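Local coordinates for probable tautomerase HP_0924 (Helicobacter pylori, PDB 3M21), which belongs to the tautomerase family of the MIF clan and assembles as six copies of a small chain, at residues P1-L7 / S40-D46. Residues are numbered along the deposited sequence; the frame is centred on the assembly and turned at random.
Sequences PFINIKL and SIVVIID
Strands 2-7 and 42-46 run parallel, their axes 13° apart and 4.7 Å at closest approach, in a register offset by 40 (F2 opposite V42 through K6 opposite D46; N4 CA to I44 CA 4.9 Å, K6 CA to D46 CA 4.7 Å). Extended phi/psi values, from -104 to -143° and 121 to 164°, let six backbone hydrogen bonds form: V42 N to P1 O (3.0 Å), I3 N to V42 O (2.8 Å), I44 N to I3 O (2.9 Å), I5 N to I44 O (2.8 Å), D46 N to I5 O (2.7 Å) and L7 N to D46 O (3.1 Å). Helix 16-34 connects the strands as a beta-alpha-beta unit and covers the face bearing I3, I5, V43 and I45, where I3 touches V26 and I45 touches K19. I3 (m, p) also brings CD1 within 3.9 Å of I41 CG2. On the other face the F2 ring (chi1 t) turns its edge to V42 and I44, with CE1 3.3 Å from I44 CD1, and stacks on F2 of another subunit. Antiparallel strands of two other subunits extend the sheet at both edges. N4 (chi1 t) directs ND2 to I44 O (3.0 Å) and D46 OD2 (2.7 Å); K6, with chi4 m, brings NZ to the same OD2 (2.7 Å). D46 OD2 thus accepts a hydrogen bond from the N4 amide and pairs with the K6 ammonium in a salt bridge, adding side-chain polar links to the backbone pairing toward the C-terminal half.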
ATOM      1  N   PRO F   1      12.424  -3.721   8.027  1.00 23.77           N
ATOM      2  CA  PRO F   1      11.292  -2.840   7.661  1.00 22.54           C
ATOM      3  C   PRO F   1      11.025  -2.791   6.154  1.00 22.82           C
ATOM      4  O   PRO F   1      11.742  -3.401   5.345  1.00 22.60           O
ATOM      5  CB  PRO F   1      11.614  -1.448   8.197  1.00 23.03           C
ATOM      6  CG  PRO F   1      13.134  -1.502   8.300  1.00 23.00           C
ATOM      7  CD  PRO F   1      13.453  -2.941   8.739  1.00 22.39           C
ATOM      8  N   PHE F   2       9.977  -2.055   5.800  1.00 20.10           N
ATOM      9  CA  PHE F   2       9.549  -1.887   4.420  1.00 19.66           C
ATOM     10  C   PHE F   2       9.214  -0.421   4.180  1.00 20.22           C
ATOM     11  O   PHE F   2       8.467   0.176   4.951  1.00 21.13           O
ATOM     12  CB  PHE F   2       8.314  -2.747   4.157  1.00 19.73           C
ATOM     13  CG  PHE F   2       7.706  -2.532   2.807  1.00 19.61           C
ATOM     14  CD1 PHE F   2       8.278  -3.101   1.676  1.00 20.36           C
ATOM     15  CD2 PHE F   2       6.543  -1.772   2.667  1.00 20.56           C
ATOM     16  CE1 PHE F   2       7.705  -2.908   0.421  1.00 20.64           C
ATOM     17  CE2 PHE F   2       5.967  -1.574   1.416  1.00 21.22           C
ATOM     18  CZ  PHE F   2       6.543  -2.145   0.294  1.00 21.87           C
ATOM     19  N   ILE F   3       9.775   0.156   3.124  1.00 18.15           N
ATOM     20  CA  ILE F   3       9.510   1.555   2.790  1.00 18.96           C
ATOM     21  C   ILE F   3       9.047   1.668   1.344  1.00 18.27           C
ATOM     22  O   ILE F   3       9.755   1.279   0.410  1.00 15.64           O
ATOM     23  CB  ILE F   3      10.761   2.444   2.966  1.00 19.84           C
ATOM     24  CG1 ILE F   3      11.241   2.407   4.424  1.00 19.66           C
ATOM     25  CG2 ILE F   3      10.448   3.870   2.545  1.00 18.60           C
ATOM     26  CD1 ILE F   3      12.054   1.168   4.767  1.00 22.22           C
ATOM     27  N   ASN F   4       7.850   2.206   1.170  1.00 17.49           N
ATOM     28  CA  ASN F   4       7.271   2.367  -0.154  1.00 19.40           C
ATOM     29  C   ASN F   4       7.283   3.862  -0.425  1.00 19.01           C
ATOM     30  O   ASN F   4       6.803   4.656   0.381  1.00 17.62           O
ATOM     31  CB  ASN F   4       5.837   1.820  -0.154  1.00 19.02           C
ATOM     32  CG  ASN F   4       5.168   1.869  -1.523  1.00 22.66           C
ATOM     33  OD1 ASN F   4       3.937   1.901  -1.606  1.00 22.53           O
ATOM     34  ND2 ASN F   4       5.964   1.857  -2.598  1.00 20.60           N
ATOM     35  N   ILE F   5       7.878   4.254  -1.537  1.00 18.46           N
ATOM     36  CA  ILE F   5       7.933   5.662  -1.880  1.00 17.93           C
ATOM     37  C   ILE F   5       7.185   5.840  -3.185  1.00 17.50           C
ATOM     38  O   ILE F   5       7.506   5.189  -4.174  1.00 18.07           O
ATOM     39  CB  ILE F   5       9.386   6.133  -2.090  1.00 16.68           C
ATOM     40  CG1 ILE F   5      10.178   6.010  -0.792  1.00 17.87           C
ATOM     41  CG2 ILE F   5       9.401   7.560  -2.593  1.00 17.39           C
ATOM     42  CD1 ILE F   5      11.673   6.211  -0.982  1.00 19.50           C
ATOM     43  N   LYS F   6       6.191   6.716  -3.187  1.00 15.85           N
ATOM     44  CA  LYS F   6       5.428   6.970  -4.397  1.00 18.91           C
ATOM     45  C   LYS F   6       5.666   8.414  -4.803  1.00 20.79           C
ATOM     46  O   LYS F   6       5.437   9.339  -4.016  1.00 22.42           O
ATOM     47  CB  LYS F   6       3.941   6.733  -4.144  1.00 18.88           C
ATOM     48  CG  LYS F   6       3.610   5.294  -3.771  1.00 20.71           C
ATOM     49  CD  LYS F   6       2.107   5.089  -3.615  1.00 25.87           C
ATOM     50  CE  LYS F   6       1.802   3.689  -3.137  1.00 31.08           C
ATOM     51  NZ  LYS F   6       2.327   2.661  -4.074  1.00 33.93           N
ATOM     52  N   LEU F   7       6.128   8.606  -6.032  1.00 18.59           N
ATOM     53  CA  LEU F   7       6.414   9.944  -6.527  1.00 20.46           C
ATOM     54  C   LEU F   7       6.048  10.084  -8.003  1.00 20.69           C
ATOM     55  O   LEU F   7       5.854   9.091  -8.695  1.00 20.39           O
ATOM     56  CB  LEU F   7       7.896  10.243  -6.323  1.00 20.65           C
ATOM     57  CG  LEU F   7       8.863   9.286  -7.038  1.00 20.43           C
ATOM     58  CD1 LEU F   7       8.941   9.646  -8.514  1.00 22.93           C
ATOM     59  CD2 LEU F   7      10.257   9.381  -6.419  1.00 23.48           C
ATOM     60  N   SER F  40      17.646  -6.480   6.168  1.00 35.86           N
ATOM     61  CA  SER F  40      16.202  -6.727   6.157  1.00 33.89           C
ATOM     62  C   SER F  40      15.382  -5.577   5.577  1.00 31.94           C
ATOM     63  O   SER F  40      14.166  -5.697   5.410  1.00 32.35           O
ATOM     64  CB  SER F  40      15.706  -7.015   7.577  1.00 34.05           C
ATOM     65  OG  SER F  40      15.758  -5.841   8.371  1.00 35.05           O
ATOM     66  N   ILE F  41      16.038  -4.469   5.252  1.00 29.04           N
ATOM     67  CA  ILE F  41      15.321  -3.315   4.723  1.00 26.48           C
ATOM     68  C   ILE F  41      14.917  -3.422   3.263  1.00 25.00           C
ATOM     69  O   ILE F  41      15.767  -3.520   2.377  1.00 21.64           O
ATOM     70  CB  ILE F  41      16.134  -2.022   4.893  1.00 25.89           C
ATOM     71  CG1 ILE F  41      16.479  -1.819   6.371  1.00 28.18           C
ATOM     72  CG2 ILE F  41      15.329  -0.832   4.397  1.00 24.85           C
ATOM     73  CD1 ILE F  41      17.354  -0.615   6.628  1.00 26.53           C
ATOM     74  N   VAL F  42      13.610  -3.385   3.020  1.00 22.44           N
ATOM     75  CA  VAL F  42      13.078  -3.456   1.665  1.00 20.00           C
ATOM     76  C   VAL F  42      12.513  -2.095   1.316  1.00 21.64           C
ATOM     77  O   VAL F  42      11.804  -1.481   2.117  1.00 17.87           O
ATOM     78  CB  VAL F  42      11.947  -4.498   1.559  1.00 20.35           C
ATOM     79  CG1 VAL F  42      11.315  -4.450   0.174  1.00 18.09           C
ATOM     80  CG2 VAL F  42      12.503  -5.884   1.839  1.00 23.16           C
ATOM     81  N   VAL F  43      12.843  -1.625   0.120  1.00 20.58           N
ATOM     82  CA  VAL F  43      12.374  -0.338  -0.354  1.00 19.53           C
ATOM     83  C   VAL F  43      11.859  -0.516  -1.774  1.00 19.96           C
ATOM     84  O   VAL F  43      12.489  -1.178  -2.609  1.00 17.99           O
ATOM     85  CB  VAL F  43      13.520   0.710  -0.340  1.00 20.14           C
ATOM     86  CG1 VAL F  43      13.003   2.079  -0.785  1.00 19.12           C
ATOM     87  CG2 VAL F  43      14.119   0.799   1.049  1.00 17.91           C
ATOM     88  N   ILE F  44      10.686   0.053  -2.027  1.00 17.42           N
ATOM     89  CA  ILE F  44      10.068  -0.018  -3.338  1.00 15.84           C
ATOM     90  C   ILE F  44       9.645   1.385  -3.721  1.00 16.77           C
ATOM     91  O   ILE F  44       8.895   2.047  -2.996  1.00 15.89           O
ATOM     92  CB  ILE F  44       8.822  -0.925  -3.329  1.00 16.49           C
ATOM     93  CG1 ILE F  44       9.231  -2.376  -3.050  1.00 17.42           C
ATOM     94  CG2 ILE F  44       8.074  -0.790  -4.643  1.00 13.31           C
ATOM     95  CD1 ILE F  44       8.042  -3.353  -2.880  1.00 20.36           C
ATOM     96  N   ILE F  45      10.153   1.840  -4.857  1.00 16.56           N
ATOM     97  CA  ILE F  45       9.830   3.160  -5.362  1.00 17.47           C
ATOM     98  C   ILE F  45       8.832   2.984  -6.497  1.00 20.09           C
ATOM     99  O   ILE F  45       9.070   2.226  -7.446  1.00 20.40           O
ATOM    100  CB  ILE F  45      11.086   3.873  -5.915  1.00 18.29           C
ATOM    101  CG1 ILE F  45      12.108   4.088  -4.790  1.00 19.74           C
ATOM    102  CG2 ILE F  45      10.699   5.187  -6.551  1.00 17.35           C
ATOM    103  CD1 ILE F  45      13.485   4.525  -5.306  1.00 17.50           C
ATOM    104  N   ASP F  46       7.703   3.671  -6.399  1.00 19.40           N
ATOM    105  CA  ASP F  46       6.691   3.591  -7.446  1.00 19.64           C
ATOM    106  C   ASP F  46       6.663   4.928  -8.154  1.00 21.47           C
ATOM    107  O   ASP F  46       6.693   5.975  -7.510  1.00 19.73           O
ATOM    108  CB  ASP F  46       5.324   3.306  -6.838  1.00 20.46           C
ATOM    109  CG  ASP F  46       5.279   1.982  -6.114  1.00 18.75           C
ATOM    110  OD1 ASP F  46       5.765   0.970  -6.680  1.00 22.15           O
ATOM    111  OD2 ASP F  46       4.740   1.948  -4.992  1.00 22.44           O
TER